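Local atomic coordinates of calcium homeostasis modulator protein 5 (Homo sapiens, PDB entry 7D60), a protein that may assemble into undecameric large-pore channels of the membrane, with gating and ion conductance likely regulated by membrane lipids. Residues 144-156 with 161-173. Residues are numbered along the deposited sequence; the frame is centred on the assembly and turned at random.
Sequences GKPKECWEELHKV and TSMLPTVNEELKL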
ATOM      1  N   GLY A 144      62.173 -13.525  15.977  1.00 82.72           N
ATOM      2  CA  GLY A 144      62.703 -14.531  15.079  1.00 82.72           C
ATOM      3  C   GLY A 144      62.525 -14.158  13.624  1.00 82.72           C
ATOM      4  O   GLY A 144      62.199 -15.004  12.788  1.00 82.72           O
ATOM      5  N   LYS A 145      62.732 -12.892  13.319  1.00 79.80           N
ATOM      6  CA  LYS A 145      62.570 -12.315  11.998  1.00 79.80           C
ATOM      7  C   LYS A 145      63.928 -12.094  11.346  1.00 79.80           C
ATOM      8  O   LYS A 145      64.959 -12.113  12.024  1.00 79.80           O
ATOM      9  CB  LYS A 145      61.811 -10.985  12.106  1.00 79.80           C
ATOM     10  CG  LYS A 145      60.677 -11.005  13.102  1.00 79.80           C
ATOM     11  CD  LYS A 145      59.517 -11.852  12.629  1.00 79.80           C
ATOM     12  CE  LYS A 145      58.432 -11.899  13.690  1.00 79.80           C
ATOM     13  NZ  LYS A 145      58.902 -12.542  14.946  1.00 79.80           N
ATOM     14  N   PRO A 146      63.975 -11.904  10.024  1.00 82.47           N
ATOM     15  CA  PRO A 146      65.236 -11.525   9.372  1.00 82.47           C
ATOM     16  C   PRO A 146      65.728 -10.150   9.805  1.00 82.47           C
ATOM     17  O   PRO A 146      65.044  -9.381  10.481  1.00 82.47           O
ATOM     18  CB  PRO A 146      64.891 -11.542   7.878  1.00 82.47           C
ATOM     19  CG  PRO A 146      63.407 -11.678   7.804  1.00 82.47           C
ATOM     20  CD  PRO A 146      63.003 -12.398   9.034  1.00 82.47           C
ATOM     21  N   LYS A 147      66.953  -9.839   9.373  1.00 83.25           N
ATOM     22  CA  LYS A 147      67.665  -8.667   9.871  1.00 83.25           C
ATOM     23  C   LYS A 147      67.111  -7.352   9.337  1.00 83.25           C
ATOM     24  O   LYS A 147      67.470  -6.290   9.854  1.00 83.25           O
ATOM     25  CB  LYS A 147      69.150  -8.771   9.527  1.00 83.25           C
ATOM     26  CG  LYS A 147      70.065  -8.233  10.609  1.00 83.25           C
ATOM     27  CD  LYS A 147      71.362  -7.703  10.027  1.00 83.25           C
ATOM     28  CE  LYS A 147      72.164  -6.953  11.078  1.00 83.25           C
ATOM     29  NZ  LYS A 147      73.284  -6.174  10.481  1.00 83.25           N
ATOM     30  N   GLU A 148      66.247  -7.390   8.323  1.00 84.62           N
ATOM     31  CA  GLU A 148      65.592  -6.193   7.816  1.00 84.62           C
ATOM     32  C   GLU A 148      64.293  -5.874   8.554  1.00 84.62           C
ATOM     33  O   GLU A 148      63.441  -5.162   8.012  1.00 84.62           O
ATOM     34  CB  GLU A 148      65.330  -6.332   6.316  1.00 84.62           C
ATOM     35  CG  GLU A 148      64.914  -7.722   5.882  1.00 84.62           C
ATOM     36  CD  GLU A 148      64.833  -7.858   4.375  1.00 84.62           C
ATOM     37  OE1 GLU A 148      64.820  -6.818   3.684  1.00 84.62           O
ATOM     38  OE2 GLU A 148      64.789  -9.003   3.881  1.00 84.62           O
ATOM     39  N   CYS A 149      64.119  -6.395   9.766  1.00 84.58           N
ATOM     40  CA  CYS A 149      63.024  -5.992  10.636  1.00 84.58           C
ATOM     41  C   CYS A 149      63.375  -4.781  11.483  1.00 84.58           C
ATOM     42  O   CYS A 149      62.473  -4.051  11.900  1.00 84.58           O
ATOM     43  CB  CYS A 149      62.624  -7.152  11.553  1.00 84.58           C
ATOM     44  SG  CYS A 149      60.995  -7.011  12.332  1.00 84.58           S
ATOM     45  N   TRP A 150      64.660  -4.549  11.736  1.00 84.94           N
ATOM     46  CA  TRP A 150      65.104  -3.430  12.552  1.00 84.94           C
ATOM     47  C   TRP A 150      65.229  -2.133  11.768  1.00 84.94           C
ATOM     48  O   TRP A 150      65.582  -1.108  12.359  1.00 84.94           O
ATOM     49  CB  TRP A 150      66.453  -3.753  13.195  1.00 84.94           C
ATOM     50  CG  TRP A 150      66.365  -4.585  14.429  1.00 84.94           C
ATOM     51  CD1 TRP A 150      66.513  -4.159  15.715  1.00 84.94           C
ATOM     52  CD2 TRP A 150      66.125  -5.994  14.497  1.00 84.94           C
ATOM     53  NE1 TRP A 150      66.373  -5.213  16.580  1.00 84.94           N
ATOM     54  CE2 TRP A 150      66.133  -6.351  15.858  1.00 84.94           C
ATOM     55  CE3 TRP A 150      65.899  -6.987  13.541  1.00 84.94           C
ATOM     56  CZ2 TRP A 150      65.924  -7.659  16.285  1.00 84.94           C
ATOM     57  CZ3 TRP A 150      65.692  -8.283  13.966  1.00 84.94           C
ATOM     58  CH2 TRP A 150      65.709  -8.608  15.325  1.00 84.94           C
ATOM     59  N   GLU A 151      64.969  -2.149  10.462  1.00 82.35           N
ATOM     60  CA  GLU A 151      65.163  -0.957   9.646  1.00 82.35           C
ATOM     61  C   GLU A 151      63.918  -0.619   8.841  1.00 82.35           C
ATOM     62  O   GLU A 151      63.615   0.558   8.625  1.00 82.35           O
ATOM     63  CB  GLU A 151      66.358  -1.143   8.711  1.00 82.35           C
ATOM     64  CG  GLU A 151      67.697  -0.819   9.346  1.00 82.35           C
ATOM     65  CD  GLU A 151      68.371  -2.042   9.939  1.00 82.35           C
ATOM     66  OE1 GLU A 151      67.943  -3.172   9.621  1.00 82.35           O
ATOM     67  OE2 GLU A 151      69.327  -1.876  10.724  1.00 82.35           O
ATOM     68  N   GLU A 152      63.193  -1.635   8.387  1.00 76.39           N
ATOM     69  CA  GLU A 152      62.033  -1.440   7.528  1.00 76.39           C
ATOM     70  C   GLU A 152      60.742  -1.869   8.212  1.00 76.39           C
ATOM     71  O   GLU A 152      59.820  -2.353   7.554  1.00 76.39           O
ATOM     72  CB  GLU A 152      62.210  -2.188   6.210  1.00 76.39           C
ATOM     73  CG  GLU A 152      63.589  -2.031   5.598  1.00 76.39           C
ATOM     74  CD  GLU A 152      63.768  -2.842   4.330  1.00 76.39           C
ATOM     75  OE1 GLU A 152      62.837  -3.588   3.960  1.00 76.39           O
ATOM     76  OE2 GLU A 152      64.841  -2.730   3.702  1.00 76.39           O
ATOM     77  N   LEU A 153      60.661  -1.701   9.534  1.00 65.54           N
ATOM     78  CA  LEU A 153      59.430  -2.041  10.237  1.00 65.54           C
ATOM     79  C   LEU A 153      58.327  -1.033   9.948  1.00 65.54           C
ATOM     80  O   LEU A 153      57.156  -1.413   9.846  1.00 65.54           O
ATOM     81  CB  LEU A 153      59.683  -2.137  11.742  1.00 65.54           C
ATOM     82  CG  LEU A 153      58.481  -2.479  12.631  1.00 65.54           C
ATOM     83  CD1 LEU A 153      57.809  -3.761  12.186  1.00 65.54           C
ATOM     84  CD2 LEU A 153      58.876  -2.570  14.081  1.00 65.54           C
ATOM     85  N   HIS A 154      58.681   0.238   9.743  1.00 58.47           N
ATOM     86  CA  HIS A 154      57.681   1.278   9.537  1.00 58.47           C
ATOM     87  C   HIS A 154      57.006   1.216   8.175  1.00 58.47           C
ATOM     88  O   HIS A 154      56.145   2.054   7.907  1.00 58.47           O
ATOM     89  CB  HIS A 154      58.304   2.658   9.737  1.00 58.47           C
ATOM     90  CG  HIS A 154      59.463   2.941   8.837  1.00 58.47           C
ATOM     91  ND1 HIS A 154      60.771   2.842   9.258  1.00 58.47           N
ATOM     92  CD2 HIS A 154      59.515   3.340   7.545  1.00 58.47           C
ATOM     93  CE1 HIS A 154      61.577   3.157   8.262  1.00 58.47           C
ATOM     94  NE2 HIS A 154      60.840   3.463   7.212  1.00 58.47           N
ATOM     95  N   LYS A 155      57.357   0.260   7.320  1.00 61.22           N
ATOM     96  CA  LYS A 155      56.693   0.073   6.044  1.00 61.22           C
ATOM     97  C   LYS A 155      55.745  -1.113   6.039  1.00 61.22           C
ATOM     98  O   LYS A 155      55.180  -1.423   4.992  1.00 61.22           O
ATOM     99  CB  LYS A 155      57.729  -0.096   4.931  1.00 61.22           C
ATOM    100  CG  LYS A 155      58.252   1.208   4.379  1.00 61.22           C
ATOM    101  CD  LYS A 155      59.158   0.975   3.198  1.00 61.22           C
ATOM    102  CE  LYS A 155      60.596   0.849   3.643  1.00 61.22           C
ATOM    103  NZ  LYS A 155      60.999   1.997   4.490  1.00 61.22           N
ATOM    104  N   VAL A 156      55.537  -1.766   7.183  1.00 61.46           N
ATOM    105  CA  VAL A 156      54.766  -3.004   7.214  1.00 61.46           C
ATOM    106  C   VAL A 156      53.271  -2.758   7.032  1.00 61.46           C
ATOM    107  O   VAL A 156      52.537  -3.678   6.656  1.00 61.46           O
ATOM    108  CB  VAL A 156      55.077  -3.762   8.523  1.00 61.46           C
ATOM    109  CG1 VAL A 156      54.330  -3.170   9.707  1.00 61.46           C
ATOM    110  CG2 VAL A 156      54.799  -5.247   8.385  1.00 61.46           C
ATOM    111  N   THR A 161      57.394  -4.073   1.087  1.00 78.94           N
ATOM    112  CA  THR A 161      58.597  -4.336   1.861  1.00 78.94           C
ATOM    113  C   THR A 161      59.184  -5.649   1.371  1.00 78.94           C
ATOM    114  O   THR A 161      58.449  -6.621   1.171  1.00 78.94           O
ATOM    115  CB  THR A 161      58.292  -4.405   3.356  1.00 78.94           C
ATOM    116  OG1 THR A 161      57.516  -3.264   3.728  1.00 78.94           O
ATOM    117  CG2 THR A 161      59.577  -4.363   4.150  1.00 78.94           C
ATOM    118  N   SER A 162      60.498  -5.676   1.163  1.00 82.49           N
ATOM    119  CA  SER A 162      61.152  -6.845   0.579  1.00 82.49           C
ATOM    120  C   SER A 162      61.673  -7.782   1.670  1.00 82.49           C
ATOM    121  O   SER A 162      62.869  -8.024   1.807  1.00 82.49           O
ATOM    122  CB  SER A 162      62.273  -6.406  -0.355  1.00 82.49           C
ATOM    123  OG  SER A 162      62.706  -7.479  -1.174  1.00 82.49           O
ATOM    124  N   MET A 163      60.745  -8.299   2.471  1.00 82.78           N
ATOM    125  CA  MET A 163      61.077  -9.321   3.457  1.00 82.78           C
ATOM    126  C   MET A 163      60.011 -10.414   3.477  1.00 82.78           C
ATOM    127  O   MET A 163      59.493 -10.777   4.533  1.00 82.78           O
ATOM    128  CB  MET A 163      61.305  -8.729   4.850  1.00 82.78           C
ATOM    129  CG  MET A 163      60.255  -7.762   5.349  1.00 82.78           C
ATOM    130  SD  MET A 163      60.710  -7.027   6.931  1.00 82.78           S
ATOM    131  CE  MET A 163      61.193  -8.482   7.848  1.00 82.78           C
ATOM    132  N   LEU A 164      59.674 -10.948   2.282  1.00 78.49           N
ATOM    133  CA  LEU A 164      58.933 -12.202   2.111  1.00 78.49           C
ATOM    134  C   LEU A 164      57.525 -12.167   2.698  1.00 78.49           C
ATOM    135  O   LEU A 164      57.330 -12.601   3.839  1.00 78.49           O
ATOM    136  CB  LEU A 164      59.717 -13.378   2.704  1.00 78.49           C
ATOM    137  CG  LEU A 164      59.395 -14.754   2.126  1.00 78.49           C
ATOM    138  CD1 LEU A 164      59.562 -14.748   0.619  1.00 78.49           C
ATOM    139  CD2 LEU A 164      60.282 -15.809   2.756  1.00 78.49           C
ATOM    140  N   PRO A 165      56.526 -11.644   1.948  1.00 75.09           N
ATOM    141  CA  PRO A 165      55.234 -11.205   2.521  1.00 75.09           C
ATOM    142  C   PRO A 165      54.409 -12.164   3.382  1.00 75.09           C
ATOM    143  O   PRO A 165      53.351 -11.765   3.873  1.00 75.09           O
ATOM    144  CB  PRO A 165      54.426 -10.840   1.269  1.00 75.09           C
ATOM    145  CG  PRO A 165      55.441 -10.521   0.242  1.00 75.09           C
ATOM    146  CD  PRO A 165      56.575 -11.449   0.492  1.00 75.09           C
ATOM    147  N   THR A 166      54.836 -13.412   3.569  1.00 73.88           N
ATOM    148  CA  THR A 166      54.293 -14.188   4.674  1.00 73.88           C
ATOM    149  C   THR A 166      54.878 -13.760   6.013  1.00 73.88           C
ATOM    150  O   THR A 166      54.306 -14.090   7.055  1.00 73.88           O
ATOM    151  CB  THR A 166      54.537 -15.682   4.462  1.00 73.88           C
ATOM    152  OG1 THR A 166      55.936 -15.964   4.581  1.00 73.88           O
ATOM    153  CG2 THR A 166      54.046 -16.110   3.088  1.00 73.88           C
ATOM    154  N   VAL A 167      56.002 -13.044   6.007  1.00 71.42           N
ATOM    155  CA  VAL A 167      56.540 -12.468   7.235  1.00 71.42           C
ATOM    156  C   VAL A 167      55.893 -11.115   7.528  1.00 71.42           C
ATOM    157  O   VAL A 167      55.719 -10.748   8.693  1.00 71.42           O
ATOM    158  CB  VAL A 167      58.073 -12.364   7.132  1.00 71.42           C
ATOM    159  CG1 VAL A 167      58.703 -11.954   8.452  1.00 71.42           C
ATOM    160  CG2 VAL A 167      58.653 -13.687   6.690  1.00 71.42           C
ATOM    161  N   ASN A 168      55.499 -10.374   6.492  1.00 71.15           N
ATOM    162  CA  ASN A 168      54.822  -9.101   6.707  1.00 71.15           C
ATOM    163  C   ASN A 168      53.401  -9.296   7.212  1.00 71.15           C
ATOM    164  O   ASN A 168      52.880  -8.440   7.932  1.00 71.15           O
ATOM    165  CB  ASN A 168      54.800  -8.284   5.417  1.00 71.15           C
ATOM    166  CG  ASN A 168      56.159  -7.741   5.050  1.00 71.15           C
ATOM    167  OD1 ASN A 168      57.001  -7.514   5.914  1.00 71.15           O
ATOM    168  ND2 ASN A 168      56.381  -7.524   3.762  1.00 71.15           N
ATOM    169  N   GLU A 169      52.759 -10.401   6.846  1.00 68.81           N
ATOM    170  CA  GLU A 169      51.392 -10.646   7.278  1.00 68.81           C
ATOM    171  C   GLU A 169      51.310 -11.112   8.723  1.00 68.81           C
ATOM    172  O   GLU A 169      50.237 -11.027   9.327  1.00 68.81           O
ATOM    173  CB  GLU A 169      50.730 -11.672   6.359  1.00 68.81           C
ATOM    174  CG  GLU A 169      49.218 -11.554   6.251  1.00 68.81           C
ATOM    175  CD  GLU A 169      48.752 -10.156   5.880  1.00 68.81           C
ATOM    176  OE1 GLU A 169      49.296  -9.574   4.918  1.00 68.81           O
ATOM    177  OE2 GLU A 169      47.832  -9.642   6.549  1.00 68.81           O
ATOM    178  N   GLU A 170      52.408 -11.597   9.293  1.00 65.34           N
ATOM    179  CA  GLU A 170      52.422 -11.989  10.692  1.00 65.34           C
ATOM    180  C   GLU A 170      53.099 -10.960  11.585  1.00 65.34           C
ATOM    181  O   GLU A 170      53.134 -11.149  12.801  1.00 65.34           O
ATOM    182  CB  GLU A 170      53.091 -13.355  10.861  1.00 65.34           C
ATOM    183  CG  GLU A 170      54.518 -13.433  10.389  1.00 65.34           C
ATOM    184  CD  GLU A 170      55.512 -13.312  11.523  1.00 65.34           C
ATOM    185  OE1 GLU A 170      55.084 -13.332  12.695  1.00 65.34           O
ATOM    186  OE2 GLU A 170      56.722 -13.216  11.240  1.00 65.34           O
ATOM    187  N   LEU A 171      53.648  -9.890  11.015  1.00 58.89           N
ATOM    188  CA  LEU A 171      54.014  -8.738  11.828  1.00 58.89           C
ATOM    189  C   LEU A 171      52.831  -7.804  12.016  1.00 58.89           C
ATOM    190  O   LEU A 171      52.808  -7.023  12.968  1.00 58.89           O
ATOM    191  CB  LEU A 171      55.180  -7.986  11.194  1.00 58.89           C
ATOM    192  CG  LEU A 171      56.583  -8.455  11.565  1.00 58.89           C
ATOM    193  CD1 LEU A 171      57.594  -7.878  10.599  1.00 58.89           C
ATOM    194  CD2 LEU A 171      56.919  -8.060  12.981  1.00 58.89           C
ATOM    195  N   LYS A 172      51.849  -7.870  11.122  1.00 54.72           N
ATOM    196  CA  LYS A 172      50.617  -7.119  11.283  1.00 54.72           C
ATOM    197  C   LYS A 172      49.622  -7.821  12.192  1.00 54.72           C
ATOM    198  O   LYS A 172      48.609  -7.219  12.556  1.00 54.72           O
ATOM    199  CB  LYS A 172      49.968  -6.874   9.927  1.00 54.72           C
ATOM    200  CG  LYS A 172      50.525  -5.689   9.186  1.00 54.72           C
ATOM    201  CD  LYS A 172      50.015  -5.654   7.761  1.00 54.72           C
ATOM    202  CE  LYS A 172      48.500  -5.628   7.716  1.00 54.72           C
ATOM    203  NZ  LYS A 172      48.003  -5.742   6.320  1.00 54.72           N
ATOM    204  N   LEU A 173      49.870  -9.078  12.542  1.00 47.32           N
ATOM    205  CA  LEU A 173      49.040  -9.781  13.506  1.00 47.32           C
ATOM    206  C   LEU A 173      49.611  -9.710  14.908  1.00 47.32           C
ATOM    207  O   LEU A 173      48.865  -9.841  15.880  1.00 47.32           O
ATOM    208  CB  LEU A 173      48.879 -11.247  13.104  1.00 47.32           C
ATOM    209  CG  LEU A 173      47.860 -11.580  12.018  1.00 47.32           C
ATOM    210  CD1 LEU A 173      47.656 -13.074  11.944  1.00 47.32           C
ATOM    211  CD2 LEU A 173      46.544 -10.876  12.260  1.00 47.32           C
TER
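Met-163 lays its thioether against the bend made by Pro-146, Glu-148 and Cys-149, in a contact that no clear hydrogen bond crosses. This is the connection between transmembrane helices S3 and S4, probably extracellular: residues 144-156 curve along one side of the chain that leads, through an inverse gamma turn centred on Ser-162 and a type I turn from Leu-164 to Val-167, into the first turns of helix 168-203. A kink at the end of the Met-163 chain (chi3 -48°) carries its methyl CE to 3.9 Å from Pro-146 CG, while SD lies 3.5 Å from the carbonyl O of Glu-148. The Glu-148 side chain runs past Met-163 in the opposite direction, its CG 3.9 Å from Met-163 CB. An alanine in place of Glu-148 is likely to uncover Met-163 CB on this side and open a gap beside the 162-163 backbone. Deeper in, Cys-149 has SG anti to its own nitrogen (chi1 -162°), where the sulfur is bonded to Cys-142 and also meets Leu-171 CD1 at 3.9 Å; Ile-141 of helix 138-141 touches Leu-171 too. Near the start of 144-156 the aliphatic part of Lys-145 reaches Glu-170, with NZ 4.4 Å from OE2, too far for a salt bridge but probably a mild attraction. Near its end, Val-156 crosses Leu-171 at roughly a right angle, and its CG2 rests 3.9 Å from Leu-171 CB.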